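Local coordinates for nisin immunity protein (Lactococcus lactis subsp. lactis, PDB 5XHB) that takes part in the cell's immunity against exogenously supplied nisin and is a lipoprotein of the cell membrane, at residues A[45-50]-A[71-76]; A[143-148]-A[216-221]; A[162-167]-A[192-197]. One frame throughout, in Å; residues are numbered along the deposited sequence.

Contact 1 of 3, residues A[45-50]-A[71-76]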
loop_
_atom_site.group_PDB
_atom_site.type_symbol
_atom_site.label_atom_id
_atom_site.label_comp_id
_atom_site.label_asym_id
_atom_site.label_seq_id
_atom_site.Cartn_x
_atom_site.Cartn_y
_atom_site.Cartn_z
ATOM N N LYS A 45 25.750 -4.384 -9.069
ATOM C CA LYS A 45 26.054 -5.263 -7.955
ATOM C C LYS A 45 26.089 -4.482 -6.641
ATOM O O LYS A 45 26.737 -3.443 -6.541
ATOM C CB LYS A 45 27.380 -5.985 -8.195
ATOM C CG LYS A 45 27.336 -6.961 -9.366
ATOM C CD LYS A 45 28.656 -7.716 -9.494
ATOM C CE LYS A 45 28.663 -8.666 -10.688
ATOM N NZ LYS A 45 30.025 -9.251 -10.913
ATOM N N PHE A 46 25.342 -4.966 -5.654
ATOM C CA PHE A 46 25.369 -4.419 -4.301
ATOM C C PHE A 46 24.811 -5.468 -3.353
ATOM O O PHE A 46 24.132 -6.398 -3.784
ATOM C CB PHE A 46 24.562 -3.119 -4.203
ATOM C CG PHE A 46 23.076 -3.336 -4.087
ATOM C CD1 PHE A 46 22.311 -3.614 -5.208
ATOM C CD2 PHE A 46 22.450 -3.275 -2.852
ATOM C CE1 PHE A 46 20.938 -3.826 -5.096
ATOM C CE2 PHE A 46 21.075 -3.487 -2.733
ATOM C CZ PHE A 46 20.327 -3.770 -3.855
ATOM N N TYR A 47 25.080 -5.297 -2.062
ATOM C CA TYR A 47 24.605 -6.210 -1.034
ATOM C C TYR A 47 24.245 -5.402 0.204
ATOM O O TYR A 47 25.084 -4.688 0.749
ATOM C CB TYR A 47 25.680 -7.258 -0.706
ATOM C CG TYR A 47 25.259 -8.315 0.282
ATOM C CD1 TYR A 47 25.307 -8.081 1.650
ATOM C CD2 TYR A 47 24.814 -9.559 -0.154
ATOM C CE1 TYR A 47 24.918 -9.049 2.558
ATOM C CE2 TYR A 47 24.427 -10.538 0.750
ATOM C CZ TYR A 47 24.483 -10.277 2.104
ATOM O OH TYR A 47 24.102 -11.232 3.013
ATOM N N LYS A 48 23.001 -5.513 0.650
ATOM C CA LYS A 48 22.562 -4.787 1.828
ATOM C C LYS A 48 21.698 -5.678 2.711
ATOM O O LYS A 48 20.775 -6.327 2.236
ATOM C CB LYS A 48 21.795 -3.523 1.411
ATOM C CG LYS A 48 21.199 -2.725 2.570
ATOM C CD LYS A 48 22.277 -2.103 3.446
ATOM C CE LYS A 48 21.717 -0.936 4.257
ATOM N NZ LYS A 48 22.611 -0.530 5.385
ATOM N N LEU A 49 22.010 -5.722 4.000
ATOM C CA LEU A 49 21.191 -6.484 4.920
ATOM C C LEU A 49 20.376 -5.543 5.789
ATOM O O LEU A 49 20.915 -4.617 6.394
ATOM C CB LEU A 49 22.056 -7.413 5.788
ATOM C CG LEU A 49 21.256 -8.325 6.720
ATOM C CD1 LEU A 49 21.839 -9.729 6.740
ATOM C CD2 LEU A 49 21.237 -7.747 8.121
ATOM N N LEU A 50 19.076 -5.783 5.847
ATOM C CA LEU A 50 18.196 -5.006 6.700
ATOM C C LEU A 50 17.468 -5.932 7.647
ATOM O O LEU A 50 17.105 -7.048 7.277
ATOM C CB LEU A 50 17.180 -4.206 5.871
ATOM C CG LEU A 50 17.739 -3.139 4.920
ATOM C CD1 LEU A 50 16.607 -2.431 4.196
ATOM C CD2 LEU A 50 18.580 -2.136 5.680
ATOM N N VAL A 71 17.907 -9.726 2.868
ATOM C CA VAL A 71 19.135 -9.502 2.124
ATOM C C VAL A 71 18.793 -8.948 0.739
ATOM O O VAL A 71 18.191 -9.648 -0.088
ATOM C CB VAL A 71 19.959 -10.795 2.005
ATOM C CG1 VAL A 71 21.093 -10.614 1.011
ATOM C CG2 VAL A 71 20.495 -11.175 3.375
ATOM N N LEU A 72 19.166 -7.687 0.510
ATOM C CA LEU A 72 18.953 -7.005 -0.763
ATOM C C LEU A 72 20.203 -7.152 -1.606
ATOM O O LEU A 72 21.287 -6.738 -1.196
ATOM C CB LEU A 72 18.637 -5.514 -0.550
ATOM C CG LEU A 72 17.740 -5.182 0.642
ATOM C CD1 LEU A 72 17.564 -3.676 0.769
ATOM C CD2 LEU A 72 16.416 -5.850 0.465
ATOM N N ASN A 73 20.064 -7.736 -2.786
ATOM C CA ASN A 73 21.243 -8.175 -3.515
ATOM C C ASN A 73 21.104 -8.028 -5.022
ATOM O O ASN A 73 20.434 -8.843 -5.665
ATOM C CB ASN A 73 21.533 -9.631 -3.163
ATOM C CG ASN A 73 22.912 -10.085 -3.607
ATOM O OD1 ASN A 73 23.815 -9.272 -3.853
ATOM N ND2 ASN A 73 23.085 -11.396 -3.702
ATOM N N ASN A 74 21.736 -6.977 -5.550
ATOM C CA ASN A 74 21.848 -6.695 -6.980
ATOM C C ASN A 74 20.564 -6.237 -7.637
ATOM O O ASN A 74 19.471 -6.568 -7.193
ATOM C CB ASN A 74 22.368 -7.914 -7.731
ATOM C CG ASN A 74 23.652 -8.437 -7.141
ATOM O OD1 ASN A 74 24.437 -7.678 -6.584
ATOM N ND2 ASN A 74 23.864 -9.737 -7.242
ATOM N N ILE A 75 20.731 -5.459 -8.700
ATOM C CA ILE A 75 19.636 -5.098 -9.597
ATOM C C ILE A 75 19.863 -5.815 -10.915
ATOM O O ILE A 75 20.982 -5.808 -11.438
ATOM C CB ILE A 75 19.560 -3.568 -9.824
ATOM C CG1 ILE A 75 19.223 -2.864 -8.515
ATOM C CG2 ILE A 75 18.521 -3.221 -10.906
ATOM C CD1 ILE A 75 18.944 -1.394 -8.646
ATOM N N TYR A 76 18.810 -6.446 -11.430
ATOM C CA TYR A 76 18.846 -7.195 -12.680
ATOM C C TYR A 76 17.897 -6.626 -13.721
ATOM O O TYR A 76 16.882 -6.015 -13.377
ATOM C CB TYR A 76 18.446 -8.649 -12.447
ATOM C CG TYR A 76 19.292 -9.359 -11.447
ATOM C CD1 TYR A 76 19.066 -9.206 -10.087
ATOM C CD2 TYR A 76 20.319 -10.194 -11.855
ATOM C CE1 TYR A 76 19.841 -9.862 -9.161
ATOM C CE2 TYR A 76 21.105 -10.854 -10.928
ATOM C CZ TYR A 76 20.863 -10.680 -9.589
ATOM O OH TYR A 76 21.640 -11.332 -8.661
#
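The F46 ring packs obliquely against the backbone of N74, its CE1 3.3 Å from N74 N, and also touches apolar carbons of the same strand: CE2 lies 3.8 Å from CB of L72 and CE1 3.9 Å from CG1 of I75. Its CG sits between the backbone N and the carbonyl carbon (chi1 80°), and the end of the side chain comes nearer to the partner strand than its start. The antiparallel pairing is irregular. N74 has a positive phi of 72°, and its side-chain OD1, not its carbonyl, accepts from F46 N at 3.0 Å, in the carbonyl plane; the return bond from N74 N to F46 O is weak. ND2 of the same amide donates to the OH of Y76 at 3.1 Å with a nearly straight N-H, and these two bonds fix the amide's rotation. K48 and L72 form a regular hydrogen-bonded pair. On the face shared by Y47, L49 and V71, Y47 CE2 presses to 3.3 Å from CG1 of V71; elsewhere, L50 CD1 meets L72 CD1. The two segments are neighbouring strands of an antiparallel sheet, with 83-87 on the other side of 71-76, where M85 touches F46 and I75, and I87 touches L72.

Contact 2 of 3, residues A[143-148]-A[216-221]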
loop_
_atom_site.group_PDB
_atom_site.type_symbol
_atom_site.label_atom_id
_atom_site.label_comp_id
_atom_site.label_asym_id
_atom_site.label_seq_id
_atom_site.Cartn_x
_atom_site.Cartn_y
_atom_site.Cartn_z
ATOM N N ASP A 143 -14.612 14.537 4.218
ATOM C CA ASP A 143 -15.549 15.187 3.311
ATOM C C ASP A 143 -14.789 16.009 2.259
ATOM O O ASP A 143 -15.314 16.975 1.717
ATOM C CB ASP A 143 -16.528 16.078 4.083
ATOM C CG ASP A 143 -17.783 16.409 3.274
ATOM O OD1 ASP A 143 -18.122 15.642 2.346
ATOM O OD2 ASP A 143 -18.435 17.440 3.557
ATOM N N THR A 144 -13.549 15.611 1.978
ATOM C CA THR A 144 -12.739 16.242 0.935
ATOM C C THR A 144 -12.808 15.444 -0.352
ATOM O O THR A 144 -12.548 14.242 -0.347
ATOM C CB THR A 144 -11.270 16.361 1.367
ATOM O OG1 THR A 144 -11.184 17.213 2.518
ATOM C CG2 THR A 144 -10.406 16.911 0.227
ATOM N N THR A 145 -13.163 16.115 -1.442
ATOM C CA THR A 145 -13.286 15.488 -2.757
ATOM C C THR A 145 -11.920 15.199 -3.340
ATOM O O THR A 145 -10.986 15.966 -3.140
ATOM C CB THR A 145 -14.061 16.384 -3.753
ATOM O OG1 THR A 145 -15.293 16.810 -3.161
ATOM C CG2 THR A 145 -14.374 15.626 -5.040
ATOM N N VAL A 146 -11.804 14.067 -4.020
ATOM C CA VAL A 146 -10.626 13.729 -4.808
ATOM C C VAL A 146 -10.951 13.988 -6.266
ATOM O O VAL A 146 -11.814 13.317 -6.823
ATOM C CB VAL A 146 -10.217 12.252 -4.631
ATOM C CG1 VAL A 146 -8.960 11.938 -5.461
ATOM C CG2 VAL A 146 -9.972 11.959 -3.181
ATOM N N SER A 147 -10.284 14.962 -6.884
ATOM C CA SER A 147 -10.601 15.350 -8.262
ATOM C C SER A 147 -10.211 14.271 -9.255
ATOM O O SER A 147 -9.402 13.420 -8.942
ATOM C CB SER A 147 -9.878 16.643 -8.639
ATOM O OG SER A 147 -8.518 16.357 -8.904
ATOM N N ASP A 148 -10.750 14.330 -10.470
ATOM C CA ASP A 148 -10.440 13.305 -11.465
ATOM C C ASP A 148 -8.950 13.274 -11.811
ATOM O O ASP A 148 -8.424 12.233 -12.156
ATOM C CB ASP A 148 -11.261 13.507 -12.741
ATOM C CG ASP A 148 -12.752 13.302 -12.515
ATOM O OD1 ASP A 148 -13.132 12.791 -11.442
ATOM O OD2 ASP A 148 -13.547 13.645 -13.409
ATOM N N ASN A 216 -21.399 7.569 -2.116
ATOM C CA ASN A 216 -22.526 8.093 -2.889
ATOM C C ASN A 216 -22.039 8.535 -4.271
ATOM O O ASN A 216 -21.535 7.703 -5.027
ATOM C CB ASN A 216 -23.217 9.200 -2.093
ATOM C CG ASN A 216 -23.739 8.679 -0.762
ATOM O OD1 ASN A 216 -23.955 7.475 -0.620
ATOM N ND2 ASN A 216 -23.902 9.561 0.226
ATOM N N ASP A 217 -22.126 9.818 -4.604
ATOM C CA ASP A 217 -21.768 10.219 -5.957
ATOM C C ASP A 217 -20.437 10.957 -6.096
ATOM O O ASP A 217 -20.240 11.668 -7.082
ATOM C CB ASP A 217 -22.869 11.097 -6.553
ATOM C CG ASP A 217 -24.162 10.338 -6.742
ATOM O OD1 ASP A 217 -24.193 9.436 -7.599
ATOM O OD2 ASP A 217 -25.132 10.629 -6.024
ATOM N N ASP A 218 -19.524 10.819 -5.145
ATOM C CA ASP A 218 -18.179 11.302 -5.456
ATOM C C ASP A 218 -17.087 10.685 -4.619
ATOM O O ASP A 218 -17.321 10.092 -3.561
ATOM C CB ASP A 218 -18.088 12.839 -5.379
ATOM C CG ASP A 218 -18.005 13.351 -3.983
ATOM O OD1 ASP A 218 -18.793 12.856 -3.149
ATOM O OD2 ASP A 218 -17.151 14.250 -3.726
ATOM N N PHE A 219 -15.869 10.829 -5.128
ATOM C CA PHE A 219 -14.716 10.228 -4.490
ATOM C C PHE A 219 -14.241 11.105 -3.349
ATOM O O PHE A 219 -14.022 12.307 -3.529
ATOM C CB PHE A 219 -13.611 10.003 -5.512
ATOM C CG PHE A 219 -13.834 8.787 -6.363
ATOM C CD1 PHE A 219 -13.490 7.526 -5.884
ATOM C CD2 PHE A 219 -14.395 8.899 -7.625
ATOM C CE1 PHE A 219 -13.697 6.397 -6.667
ATOM C CE2 PHE A 219 -14.611 7.773 -8.410
ATOM C CZ PHE A 219 -14.264 6.521 -7.924
ATOM N N LYS A 220 -14.099 10.497 -2.169
ATOM C CA LYS A 220 -13.631 11.204 -0.979
ATOM C C LYS A 220 -12.236 10.738 -0.565
ATOM O O LYS A 220 -11.895 9.569 -0.721
ATOM C CB LYS A 220 -14.595 10.974 0.191
ATOM C CG LYS A 220 -16.028 11.419 -0.079
ATOM C CD LYS A 220 -16.095 12.913 -0.402
ATOM C CE LYS A 220 -17.542 13.438 -0.260
ATOM N NZ LYS A 220 -17.786 14.720 -0.987
ATOM N N LEU A 221 -11.468 11.647 0.027
ATOM C CA LEU A 221 -10.123 11.353 0.498
ATOM C C LEU A 221 -10.138 10.608 1.819
ATOM O O LEU A 221 -10.775 11.054 2.783
ATOM C CB LEU A 221 -9.339 12.664 0.640
ATOM C CG LEU A 221 -8.042 12.584 1.446
ATOM C CD1 LEU A 221 -7.057 11.709 0.710
ATOM C CD2 LEU A 221 -7.468 13.986 1.695
#
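K220 starts out pointing away from the strand opposite, yet its ammonium turns back to be held by acids of both segments, a three-residue salt-bridge network at the end of an antiparallel strand pair. This pair belongs to the antiparallel sheet of the Spa1 C-terminal family domain. NZ meets D218 OD2 at 2.9 Å on the syn lone pair and OD1 in a weak bond, while D143 OD1 stands 3.5 Å from NZ and equally far from CE. The bend at chi2 (-60°) swings CD back to 3.8 Å from T144 O. With two carboxylates nearby, the ammonium would be expected to stay charged. T145 approaches D218 at about a right angle; its OG1 is 3.2 Å from OD2, a possible hydrogen bond, since the hydroxyl proton has another acceptor within reach. The chain turns a corner at D143, and the end-to-end directions of 143-146 and 218-221 are 95° apart; the pairing is short, T145 facing K220 with diverging side chains. V146 starts toward the other strand, its CG2 3.9 Å from CB of L221. Two backbone bonds flank the T145-K220 pair: L221 N to T144 O at 2.8 Å, and V146 N to F219 O, where the donor sits 40° above the carbonyl plane.

Contact 3 of 3, residues A[162-167]-A[192-197]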
loop_
_atom_site.group_PDB
_atom_site.type_symbol
_atom_site.label_atom_id
_atom_site.label_comp_id
_atom_site.label_asym_id
_atom_site.label_seq_id
_atom_site.Cartn_x
_atom_site.Cartn_y
_atom_site.Cartn_z
ATOM N N ARG A 162 -23.920 1.232 4.267
ATOM C CA ARG A 162 -24.016 1.342 5.718
ATOM C C ARG A 162 -25.021 2.435 6.029
ATOM O O ARG A 162 -24.990 3.506 5.438
ATOM C CB ARG A 162 -22.661 1.661 6.384
ATOM C CG ARG A 162 -21.580 0.594 6.234
ATOM C CD ARG A 162 -21.933 -0.680 7.017
ATOM N NE ARG A 162 -20.887 -1.697 6.920
ATOM C CZ ARG A 162 -20.785 -2.573 5.923
ATOM N NH1 ARG A 162 -21.662 -2.556 4.922
ATOM N NH2 ARG A 162 -19.799 -3.462 5.920
ATOM N N VAL A 163 -25.904 2.145 6.970
ATOM C CA VAL A 163 -26.772 3.137 7.564
ATOM C C VAL A 163 -26.299 3.255 8.998
ATOM O O VAL A 163 -26.248 2.251 9.719
ATOM C CB VAL A 163 -28.252 2.716 7.521
ATOM C CG1 VAL A 163 -29.115 3.715 8.291
ATOM C CG2 VAL A 163 -28.724 2.564 6.071
ATOM N N PHE A 164 -25.931 4.455 9.422
ATOM C CA PHE A 164 -25.251 4.566 10.704
ATOM C C PHE A 164 -25.689 5.803 11.442
ATOM O O PHE A 164 -26.235 6.720 10.851
ATOM C CB PHE A 164 -23.719 4.555 10.538
ATOM C CG PHE A 164 -23.185 5.582 9.563
ATOM C CD1 PHE A 164 -22.904 6.873 9.974
ATOM C CD2 PHE A 164 -22.947 5.235 8.236
ATOM C CE1 PHE A 164 -22.392 7.821 9.077
ATOM C CE2 PHE A 164 -22.451 6.175 7.326
ATOM C CZ PHE A 164 -22.174 7.465 7.747
ATOM N N ASP A 165 -25.484 5.792 12.754
ATOM C CA ASP A 165 -25.735 6.968 13.571
ATOM C C ASP A 165 -24.881 8.110 13.069
ATOM O O ASP A 165 -23.667 7.977 12.982
ATOM C CB ASP A 165 -25.419 6.681 15.042
ATOM C CG ASP A 165 -25.866 7.798 15.955
ATOM O OD1 ASP A 165 -25.304 8.911 15.845
ATOM O OD2 ASP A 165 -26.778 7.560 16.778
ATOM N N SER A 166 -25.504 9.238 12.755
ATOM C CA SER A 166 -24.780 10.351 12.139
ATOM C C SER A 166 -23.649 10.899 13.000
ATOM O O SER A 166 -22.656 11.402 12.481
ATOM C CB SER A 166 -25.746 11.481 11.802
ATOM O OG SER A 166 -26.732 11.037 10.895
ATOM N N VAL A 167 -23.796 10.804 14.317
ATOM C CA VAL A 167 -22.796 11.348 15.222
ATOM C C VAL A 167 -21.718 10.328 15.597
ATOM O O VAL A 167 -20.536 10.639 15.547
ATOM C CB VAL A 167 -23.445 11.887 16.514
ATOM C CG1 VAL A 167 -22.369 12.317 17.529
ATOM C CG2 VAL A 167 -24.375 13.039 16.195
ATOM N N THR A 192 -27.482 8.293 8.859
ATOM C CA THR A 192 -26.860 8.665 7.596
ATOM C C THR A 192 -26.643 7.398 6.787
ATOM O O THR A 192 -26.175 6.402 7.344
ATOM C CB THR A 192 -25.516 9.390 7.834
ATOM O OG1 THR A 192 -25.764 10.622 8.522
ATOM C CG2 THR A 192 -24.798 9.677 6.525
ATOM N N GLU A 193 -26.996 7.415 5.503
ATOM C CA GLU A 193 -26.667 6.289 4.629
ATOM C C GLU A 193 -25.505 6.627 3.703
ATOM O O GLU A 193 -25.532 7.631 2.982
ATOM C CB GLU A 193 -27.862 5.841 3.776
ATOM C CG GLU A 193 -27.456 4.719 2.797
ATOM C CD GLU A 193 -28.614 4.093 2.013
ATOM O OE1 GLU A 193 -29.774 4.156 2.463
ATOM O OE2 GLU A 193 -28.354 3.533 0.929
ATOM N N TRP A 194 -24.486 5.769 3.715
ATOM C CA TRP A 194 -23.404 5.867 2.743
ATOM C C TRP A 194 -23.423 4.659 1.845
ATOM O O TRP A 194 -23.533 3.532 2.320
ATOM C CB TRP A 194 -22.043 5.957 3.424
ATOM C CG TRP A 194 -21.684 7.313 3.917
ATOM C CD1 TRP A 194 -22.482 8.432 3.967
ATOM C CD2 TRP A 194 -20.404 7.705 4.409
ATOM N NE1 TRP A 194 -21.763 9.495 4.494
ATOM C CE2 TRP A 194 -20.485 9.070 4.765
ATOM C CE3 TRP A 194 -19.196 7.030 4.598
ATOM C CZ2 TRP A 194 -19.396 9.774 5.289
ATOM C CZ3 TRP A 194 -18.113 7.731 5.117
ATOM C CH2 TRP A 194 -18.224 9.092 5.451
ATOM N N ASP A 195 -23.313 4.903 0.545
ATOM C CA ASP A 195 -23.221 3.827 -0.423
ATOM C C ASP A 195 -21.789 3.845 -0.940
ATOM O O ASP A 195 -21.353 4.844 -1.495
ATOM C CB ASP A 195 -24.245 4.028 -1.545
ATOM C CG ASP A 195 -25.672 4.152 -1.000
ATOM O OD1 ASP A 195 -26.016 3.366 -0.097
ATOM O OD2 ASP A 195 -26.434 5.042 -1.442
ATOM N N TYR A 196 -21.059 2.759 -0.717
ATOM C CA TYR A 196 -19.613 2.736 -0.959
ATOM C C TYR A 196 -19.310 2.085 -2.293
ATOM O O TYR A 196 -19.697 0.926 -2.529
ATOM C CB TYR A 196 -18.877 1.963 0.135
ATOM C CG TYR A 196 -19.134 2.409 1.558
ATOM C CD1 TYR A 196 -20.374 2.213 2.157
ATOM C CD2 TYR A 196 -18.116 2.957 2.324
ATOM C CE1 TYR A 196 -20.608 2.595 3.481
ATOM C CE2 TYR A 196 -18.343 3.350 3.653
ATOM C CZ TYR A 196 -19.596 3.149 4.220
ATOM O OH TYR A 196 -19.841 3.524 5.524
ATOM N N GLY A 197 -18.600 2.806 -3.152
ATOM C CA GLY A 197 -18.299 2.301 -4.479
ATOM C C GLY A 197 -16.860 1.826 -4.629
ATOM O O GLY A 197 -16.383 0.991 -3.859
#
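F164 drives the edge of its ring into the face of the W194 indole, a T-shaped (edge-to-face) pair with planes 89° apart and 4.9 Å between the centroids of the phenyl and the five-membered ring. CE2 is the leading atom, 3.7 Å from W194 CG, and CZ stands over the indole toward its rim. A face of the same phenyl ring is covered by T192, whose CB makes a CH-pi contact 4.1 Å from the ring centroid, while CG2 reaches CZ at 3.6 Å. F164 adopts the crowded position, CG between the backbone N and the carbonyl carbon (chi1 53°), and its ring ends nearer to the partner strand. The side chains of R162 and Y196 cross at about a right angle, R162 CG 3.5 Å from both OH and CE1 of Y196. The polar ends go elsewhere: Y196 OH bonds to S129 O, and the R162 guanidinium forms a salt bridge through NH1 with E160.

The backbone pairing puts R162, F164, T192 and W194 on one face. R162 with W194 and F164 with T192 are hydrogen-bonded antiparallel pairs, and V163 lies between them opposite E193 with both side chains on the other face. Beyond the strand end, S166 OG and T192 OG1 share a short hydrogen bond of 2.6 Å in which either may donate; S190 OG also bonds S166 OG. D165 turns the chain there, its OD1 accepting from V167 N at 2.9 Å in an Asx turn. Outside the pair, I215 touches W194 and Y196, and I124 touches R162 and Y196. Strand 151-165 is outermost in its sheet within this chain, and the whole is a twisted antiparallel strand pair at the end of the sheet, with a diagonal cross-strand aromatic contact, in the Spa1 C-terminal family domain.

In the fold
From the N terminus, contact 1 comes first and joins strands 39-53 and 67-78, closing a short excursion that includes strand 59-60; it belongs to the eight-stranded antiparallel sheet. The chain then passes into a second, seven-stranded sheet, which holds the other two contacts on the opposite side of the chain's centre, with centres 41 and 48 Å from contact 1. Contact 2 pairs strand 137-145 with the late strand 218-224, a long closure that encloses contact 3, between the consecutive strands 151-165 and 191-202. Contacts 2 and 3 touch where N216 N lies 2.8 Å from D195 O, a probable hydrogen bond next to strand 210-215, which lies between 218-224 and 191-202.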